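Local coordinates for protein hydrolase, haloacid dehalogenase-like family (Chlorobaculum tepidum, PDB 2HCF) that probably acts as a magnesium-dependent hydrolase of the haloacid dehalogenase superfamily, its substrate not established, at residues I176-T179 with E180-R184. Numbering follows the deposited sequence. Where two conformers were deposited one is given.
Sequences IGDT and EHDIR. With MG (magnesium ion), chain B.
T179 and D182 face each other in a capping box at the start of helix 180-187, where strand 173-177 of the Rossmann-like HAD core gives way to the helix of a beta-alpha-beta unit. As N-cap, T179 holds OG1 between its backbone N and carbonyl carbon (chi1 84°), which brings the oxygen to the amide of H181, and OG1 accepts from H181 N at 2.8 Å. A threonine suits this place because the same oxygen can also donate, here to D182 OD2. The aspartate returns the favour, and its side chain can be followed outward. CB lies against T179 O and G177 CA, and CG rests 3.6 Å from that same CA. Glycine suits this place, since a CB on G177 would run into the carboxylate of D182. Of the two oxygens, OD1 turns to a salt bridge with R149. OD2 takes the backbone N of T179 at 3.0 Å on its anti side and T179 OG1, also at 3.0 Å, from the opposite face of the carboxylate plane; D178 N adds a weak bond. An alanine in its place would probably leave T179 N and R149 without their acceptor and let the turn carrying D178 shift. That turn matters because D178 binds magnesium through OD1 at 2.1 Å, together with D10 and the backbone oxygen of D12, as expected of the acidic motif IV of HAD enzymes. Farther along the helix, T179 O accepts from I183 N, the first i to i+4 bond of the helix. The second shell meets the first at a metal-bound water, which donates to D182 OD2 at 2.7 Å while its oxygen sits 2.1 Å from the magnesium.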
loop_
_atom_site.group_PDB
_atom_site.type_symbol
_atom_site.label_atom_id
_atom_site.label_comp_id
_atom_site.label_asym_id
_atom_site.label_seq_id
_atom_site.Cartn_x
_atom_site.Cartn_y
_atom_site.Cartn_z
ATOM N N ILE A 176 3.256 0.811 -8.497
ATOM C CA ILE A 176 4.324 -0.071 -8.027
ATOM C C ILE A 176 3.904 -0.866 -6.782
ATOM O O ILE A 176 3.462 -0.278 -5.768
ATOM C CB ILE A 176 5.605 0.745 -7.721
ATOM C CG1 ILE A 176 6.071 1.476 -8.982
ATOM C CG2 ILE A 176 6.716 -0.149 -7.171
ATOM C CD1 ILE A 176 6.994 2.668 -8.718
ATOM N N GLY A 177 4.115 -2.183 -6.846
ATOM C CA GLY A 177 3.892 -3.081 -5.713
ATOM C C GLY A 177 4.439 -4.489 -5.864
ATOM O O GLY A 177 5.082 -4.811 -6.853
ATOM N N ASP A 178 4.120 -5.342 -4.887
ATOM C CA ASP A 178 4.736 -6.662 -4.707
ATOM C C ASP A 178 3.816 -7.878 -4.847
ATOM O O ASP A 178 4.281 -8.997 -4.611
ATOM C CB ASP A 178 5.419 -6.713 -3.336
ATOM C CG ASP A 178 4.404 -6.724 -2.168
ATOM O OD1 ASP A 178 3.633 -5.738 -2.085
ATOM O OD2 ASP A 178 4.404 -7.702 -1.348
ATOM N N THR A 179 2.538 -7.671 -5.222
ATOM C CA THR A 179 1.570 -8.773 -5.341
ATOM C C THR A 179 0.725 -8.678 -6.584
ATOM O O THR A 179 0.699 -7.660 -7.282
ATOM C CB THR A 179 0.566 -8.833 -4.146
ATOM O OG1 THR A 179 -0.532 -7.925 -4.386
ATOM C CG2 THR A 179 1.271 -8.488 -2.834
ATOM N N GLU A 180 -0.021 -9.755 -6.845
ATOM C CA GLU A 180 -0.968 -9.756 -7.945
ATOM C C GLU A 180 -1.997 -8.623 -7.821
ATOM O O GLU A 180 -2.522 -8.164 -8.824
ATOM C CB GLU A 180 -1.704 -11.089 -8.019
ATOM C CG GLU A 180 -2.664 -11.321 -6.902
ATOM C CD GLU A 180 -3.376 -12.665 -7.004
ATOM O OE1 GLU A 180 -4.019 -12.901 -8.045
ATOM O OE2 GLU A 180 -3.284 -13.475 -6.050
ATOM N N HIS A 181 -2.274 -8.175 -6.593
ATOM C CA HIS A 181 -3.307 -7.159 -6.377
ATOM C C HIS A 181 -2.840 -5.790 -6.861
ATOM O O HIS A 181 -3.626 -4.997 -7.378
ATOM C CB HIS A 181 -3.712 -7.127 -4.912
ATOM C CG HIS A 181 -4.129 -8.464 -4.392
ATOM N ND1 HIS A 181 -5.138 -9.202 -4.984
ATOM C CD2 HIS A 181 -3.641 -9.226 -3.392
ATOM C CE1 HIS A 181 -5.280 -10.341 -4.331
ATOM N NE2 HIS A 181 -4.394 -10.374 -3.351
ATOM N N ASP A 182 -1.555 -5.511 -6.670
ATOM C CA ASP A 182 -0.936 -4.328 -7.209
ATOM C C ASP A 182 -1.008 -4.334 -8.738
ATOM O O ASP A 182 -1.450 -3.367 -9.361
ATOM C CB ASP A 182 0.501 -4.241 -6.723
ATOM C CG ASP A 182 0.568 -4.249 -5.216
ATOM O OD1 ASP A 182 0.316 -3.193 -4.635
ATOM O OD2 ASP A 182 0.832 -5.307 -4.608
ATOM N N ILE A 183 -0.608 -5.437 -9.323
ATOM C CA ILE A 183 -0.570 -5.510 -10.756
ATOM C C ILE A 183 -1.984 -5.336 -11.312
ATOM O O ILE A 183 -2.206 -4.688 -12.350
ATOM C CB ILE A 183 0.023 -6.875 -11.227
ATOM C CG1 ILE A 183 1.491 -6.987 -10.817
ATOM C CG2 ILE A 183 -0.067 -6.989 -12.737
ATOM C CD1 ILE A 183 2.053 -8.384 -10.870
ATOM N N ARG A 184 -2.946 -5.938 -10.629
ATOM C CA ARG A 184 -4.320 -6.003 -11.123
ATOM C C ARG A 184 -4.965 -4.629 -11.008
ATOM O O ARG A 184 -5.673 -4.186 -11.880
ATOM C CB ARG A 184 -5.127 -7.020 -10.317
ATOM C CG ARG A 184 -6.646 -6.886 -10.498
ATOM C CD ARG A 184 -7.420 -8.085 -9.986
ATOM N NE ARG A 184 -6.643 -9.305 -10.150
ATOM C CZ ARG A 184 -6.120 -10.018 -9.153
ATOM N NH1 ARG A 184 -6.329 -9.703 -7.865
ATOM N NH2 ARG A 184 -5.394 -11.072 -9.459
HETATM MG MG MG B . 2.335 -4.880 -0.677
HETATM O O HOH W 1 2.359 -6.926 0.245
HETATM O O HOH W 2 0.711 -4.948 -1.959
HETATM O O HOH W 3 0.870 -4.268 0.735
#